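Local coordinates for ABC transporter substrate-binding protein (Vibrio cholerae, PDB 3LKV) that probably serves as the substrate-binding component of an ABC transporter, holding a phenylalanine between its two lobes in the crystal, at residues A[123-134]-A[160-170]. Sequence-based numbering, arbitrary orientation.
Sequences LSPVEQHVELIK and LLKLSAAKHGI
Glu127 bonds Ser164, Lys167 and His168, at the C-terminal end of helix 152-167 and just beyond it, in one α/β lobe of a periplasmic-binding-protein fold. Its OE1 accepts from His168 NE2 at 2.8 Å on the syn side, with an N-H...O angle of 151°. Lys167 NZ forms a salt bridge to the same OE1 from the opposite face, 61° out of the carboxylate plane. OE2 takes the Ser164 OG hydrogen bond at 2.6 Å; bonds on both oxygens together restrict the carboxylate's rotation. The bend at chi2 swings this group across to helix 152-167. The two helices, whose short segments cross at -41°, lie side by side against the parallel strands of the lobe.

At the other ring nitrogen, Lys134 NZ donates to His168 ND1 at 3.2 Å in the ring plane, so both nitrogens are engaged. Beneath this polar layer, Val130 CG2 packs against Leu161 CD1 (3.9 Å), and Leu161 continues inward onto Val145 and Tyr198 of the sheet. Val130 CG1 meets, tip to tip, CD1 of Ile170, whose N bonds Ala165 O in the Schellman motif that ends the helix with Gly169 at C-prime. Toward the start of helix 126-136, Val126 CG1 rests 3.5 Å from Leu161 CA.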
loop_
_atom_site.group_PDB
_atom_site.type_symbol
_atom_site.label_atom_id
_atom_site.label_comp_id
_atom_site.label_asym_id
_atom_site.label_seq_id
_atom_site.Cartn_x
_atom_site.Cartn_y
_atom_site.Cartn_z
ATOM N N LEU A 123 -21.317 16.439 -6.250
ATOM C CA LEU A 123 -22.493 16.718 -7.060
ATOM C C LEU A 123 -22.058 17.343 -8.379
ATOM O O LEU A 123 -21.398 18.323 -8.335
ATOM C CB LEU A 123 -23.436 17.666 -6.338
ATOM C CG LEU A 123 -24.639 18.096 -7.202
ATOM C CD1 LEU A 123 -25.449 16.867 -7.600
ATOM C CD2 LEU A 123 -25.534 19.128 -6.490
ATOM N N SER A 124 -22.363 16.717 -9.530
ATOM C CA SER A 124 -21.958 17.227 -10.835
ATOM C C SER A 124 -22.727 18.484 -11.211
ATOM O O SER A 124 -23.900 18.552 -10.991
ATOM C CB SER A 124 -22.298 16.196 -11.883
ATOM O OG SER A 124 -21.545 15.036 -11.689
ATOM N N PRO A 125 -22.067 19.470 -11.809
ATOM C CA PRO A 125 -22.819 20.596 -12.381
ATOM C C PRO A 125 -23.391 20.205 -13.760
ATOM O O PRO A 125 -22.835 20.537 -14.830
ATOM C CB PRO A 125 -21.743 21.680 -12.527
ATOM C CG PRO A 125 -20.473 20.869 -12.835
ATOM C CD PRO A 125 -20.637 19.499 -12.191
ATOM N N VAL A 126 -24.500 19.489 -13.735
ATOM C CA VAL A 126 -25.071 18.931 -14.962
ATOM C C VAL A 126 -25.413 20.062 -15.993
ATOM O O VAL A 126 -25.094 19.948 -17.171
ATOM C CB VAL A 126 -26.293 18.050 -14.598
ATOM C CG1 VAL A 126 -27.082 17.560 -15.845
ATOM C CG2 VAL A 126 -25.822 16.899 -13.694
ATOM N N GLU A 127 -26.062 21.133 -15.529
ATOM C CA GLU A 127 -26.407 22.277 -16.389
ATOM C C GLU A 127 -25.176 22.797 -17.131
ATOM O O GLU A 127 -25.170 23.014 -18.350
ATOM C CB GLU A 127 -27.029 23.409 -15.546
ATOM C CG GLU A 127 -27.263 24.787 -16.289
ATOM C CD GLU A 127 -28.295 24.734 -17.420
ATOM O OE1 GLU A 127 -28.362 25.731 -18.197
ATOM O OE2 GLU A 127 -29.034 23.712 -17.547
ATOM N N GLN A 128 -24.109 22.964 -16.388
ATOM C CA GLN A 128 -22.873 23.402 -16.991
ATOM C C GLN A 128 -22.351 22.368 -18.021
ATOM O O GLN A 128 -21.851 22.740 -19.082
ATOM C CB GLN A 128 -21.890 23.715 -15.872
ATOM C CG GLN A 128 -20.675 24.468 -16.235
ATOM C CD GLN A 128 -19.743 24.735 -15.022
ATOM O OE1 GLN A 128 -20.077 24.450 -13.862
ATOM N NE2 GLN A 128 -18.581 25.301 -15.309
ATOM N N HIS A 129 -22.523 21.079 -17.758
ATOM C CA HIS A 129 -22.111 20.077 -18.727
ATOM C C HIS A 129 -22.947 20.146 -20.034
ATOM O O HIS A 129 -22.415 19.973 -21.117
ATOM C CB HIS A 129 -22.217 18.650 -18.152
ATOM C CG HIS A 129 -21.226 18.351 -17.071
ATOM N ND1 HIS A 129 -21.351 17.267 -16.237
ATOM C CD2 HIS A 129 -20.089 18.984 -16.695
ATOM C CE1 HIS A 129 -20.337 17.246 -15.386
ATOM N NE2 HIS A 129 -19.550 18.276 -15.645
ATOM N N VAL A 130 -24.249 20.358 -19.921
ATOM C CA VAL A 130 -25.080 20.467 -21.102
ATOM C C VAL A 130 -24.686 21.685 -21.934
ATOM O O VAL A 130 -24.611 21.609 -23.190
ATOM C CB VAL A 130 -26.542 20.576 -20.710
ATOM C CG1 VAL A 130 -27.431 20.937 -21.938
ATOM C CG2 VAL A 130 -26.968 19.255 -20.020
ATOM N N GLU A 131 -24.457 22.802 -21.247
ATOM C CA GLU A 131 -24.077 24.038 -21.926
ATOM C C GLU A 131 -22.741 23.796 -22.582
ATOM O O GLU A 131 -22.529 24.218 -23.705
ATOM C CB GLU A 131 -24.095 25.287 -20.998
ATOM C CG GLU A 131 -25.571 25.653 -20.598
ATOM C CD GLU A 131 -25.784 26.770 -19.515
ATOM O OE1 GLU A 131 -25.049 26.827 -18.485
ATOM O OE2 GLU A 131 -26.772 27.555 -19.687
ATOM N N LEU A 132 -21.883 23.012 -21.948
ATOM C CA LEU A 132 -20.585 22.740 -22.538
ATOM C C LEU A 132 -20.679 21.804 -23.765
ATOM O O LEU A 132 -19.991 22.040 -24.774
ATOM C CB LEU A 132 -19.642 22.233 -21.473
ATOM C CG LEU A 132 -18.185 21.971 -21.823
ATOM C CD1 LEU A 132 -17.535 23.150 -22.553
ATOM C CD2 LEU A 132 -17.426 21.657 -20.520
ATOM N N ILE A 133 -21.555 20.799 -23.705
ATOM C CA ILE A 133 -21.803 19.907 -24.827
ATOM C C ILE A 133 -22.329 20.716 -26.015
ATOM O O ILE A 133 -21.890 20.520 -27.133
ATOM C CB ILE A 133 -22.805 18.776 -24.469
ATOM C CG1 ILE A 133 -22.165 17.731 -23.537
ATOM C CG2 ILE A 133 -23.276 18.040 -25.693
ATOM C CD1 ILE A 133 -23.237 16.770 -22.796
ATOM N N LYS A 134 -23.233 21.651 -25.752
ATOM C CA LYS A 134 -23.787 22.527 -26.801
ATOM C C LYS A 134 -22.730 23.459 -27.416
ATOM O O LYS A 134 -22.782 23.791 -28.594
ATOM C CB LYS A 134 -24.970 23.341 -26.257
ATOM C CG LYS A 134 -25.893 24.021 -27.343
ATOM C CD LYS A 134 -27.376 24.268 -26.804
ATOM C CE LYS A 134 -28.027 25.648 -27.240
ATOM N NZ LYS A 134 -28.556 26.417 -26.012
ATOM N N LEU A 160 -31.546 15.943 -12.662
ATOM C CA LEU A 160 -30.922 17.194 -13.076
ATOM C C LEU A 160 -30.737 17.237 -14.594
ATOM O O LEU A 160 -30.880 18.293 -15.221
ATOM C CB LEU A 160 -29.577 17.410 -12.401
ATOM C CG LEU A 160 -29.643 17.750 -10.903
ATOM C CD1 LEU A 160 -28.221 17.613 -10.316
ATOM C CD2 LEU A 160 -30.220 19.174 -10.609
ATOM N N LEU A 161 -30.369 16.105 -15.182
ATOM C CA LEU A 161 -30.142 16.073 -16.606
ATOM C C LEU A 161 -31.488 16.323 -17.355
ATOM O O LEU A 161 -31.502 17.098 -18.323
ATOM C CB LEU A 161 -29.485 14.767 -17.006
ATOM C CG LEU A 161 -29.131 14.593 -18.476
ATOM C CD1 LEU A 161 -28.219 15.695 -18.995
ATOM C CD2 LEU A 161 -28.497 13.209 -18.677
ATOM N N LYS A 162 -32.595 15.731 -16.875
ATOM C CA LYS A 162 -33.904 15.857 -17.534
ATOM C C LYS A 162 -34.413 17.299 -17.541
ATOM O O LYS A 162 -34.913 17.765 -18.564
ATOM C CB LYS A 162 -34.957 14.932 -16.908
ATOM C CG LYS A 162 -34.803 13.387 -17.287
ATOM C CD LYS A 162 -35.819 12.465 -16.485
ATOM C CE LYS A 162 -35.426 10.954 -16.365
ATOM N NZ LYS A 162 -35.847 10.033 -17.540
ATOM N N LEU A 163 -34.249 18.003 -16.427
ATOM C CA LEU A 163 -34.574 19.424 -16.364
ATOM C C LEU A 163 -33.680 20.267 -17.277
ATOM O O LEU A 163 -34.131 21.198 -17.932
ATOM C CB LEU A 163 -34.495 19.964 -14.927
ATOM C CG LEU A 163 -35.479 19.352 -13.875
ATOM C CD1 LEU A 163 -35.157 19.886 -12.416
ATOM C CD2 LEU A 163 -37.021 19.516 -14.215
ATOM N N SER A 164 -32.398 19.969 -17.310
ATOM C CA SER A 164 -31.507 20.780 -18.121
ATOM C C SER A 164 -31.614 20.495 -19.642
ATOM O O SER A 164 -31.514 21.422 -20.459
ATOM C CB SER A 164 -30.078 20.650 -17.633
ATOM O OG SER A 164 -29.255 21.309 -18.558
ATOM N N ALA A 165 -31.838 19.240 -20.014
ATOM C CA ALA A 165 -32.094 18.883 -21.432
ATOM C C ALA A 165 -33.322 19.621 -21.949
ATOM O O ALA A 165 -33.253 20.295 -22.985
ATOM C CB ALA A 165 -32.290 17.402 -21.596
ATOM N N ALA A 166 -34.424 19.526 -21.202
ATOM C CA ALA A 166 -35.668 20.244 -21.532
ATOM C C ALA A 166 -35.481 21.781 -21.599
ATOM O O ALA A 166 -35.922 22.410 -22.557
ATOM C CB ALA A 166 -36.795 19.886 -20.538
ATOM N N LYS A 167 -34.826 22.379 -20.603
ATOM C CA LYS A 167 -34.512 23.819 -20.657
ATOM C C LYS A 167 -33.785 24.243 -21.951
ATOM O O LYS A 167 -34.017 25.329 -22.450
ATOM C CB LYS A 167 -33.669 24.250 -19.450
ATOM C CG LYS A 167 -32.974 25.596 -19.633
ATOM C CD LYS A 167 -32.202 26.093 -18.395
ATOM C CE LYS A 167 -31.716 27.541 -18.622
ATOM N NZ LYS A 167 -30.631 27.858 -17.675
ATOM N N HIS A 168 -32.905 23.396 -22.479
ATOM C CA HIS A 168 -32.126 23.730 -23.669
ATOM C C HIS A 168 -32.669 23.143 -24.978
ATOM O O HIS A 168 -32.015 23.210 -26.019
ATOM C CB HIS A 168 -30.640 23.373 -23.441
ATOM C CG HIS A 168 -29.934 24.359 -22.551
ATOM N ND1 HIS A 168 -29.162 25.390 -23.044
ATOM C CD2 HIS A 168 -29.940 24.503 -21.204
ATOM C CE1 HIS A 168 -28.708 26.117 -22.035
ATOM N NE2 HIS A 168 -29.171 25.603 -20.908
ATOM N N GLY A 169 -33.871 22.598 -24.933
ATOM C CA GLY A 169 -34.484 22.004 -26.118
ATOM C C GLY A 169 -33.804 20.760 -26.679
ATOM O O GLY A 169 -33.897 20.493 -27.861
ATOM N N ILE A 170 -33.145 19.984 -25.831
ATOM C CA ILE A 170 -32.380 18.813 -26.239
ATOM C C ILE A 170 -33.133 17.565 -25.795
ATOM O O ILE A 170 -33.540 17.440 -24.638
ATOM C CB ILE A 170 -30.949 18.844 -25.614
ATOM C CG1 ILE A 170 -30.124 19.958 -26.269
ATOM C CG2 ILE A 170 -30.217 17.520 -25.755
ATOM C CD1 ILE A 170 -28.889 20.302 -25.469
#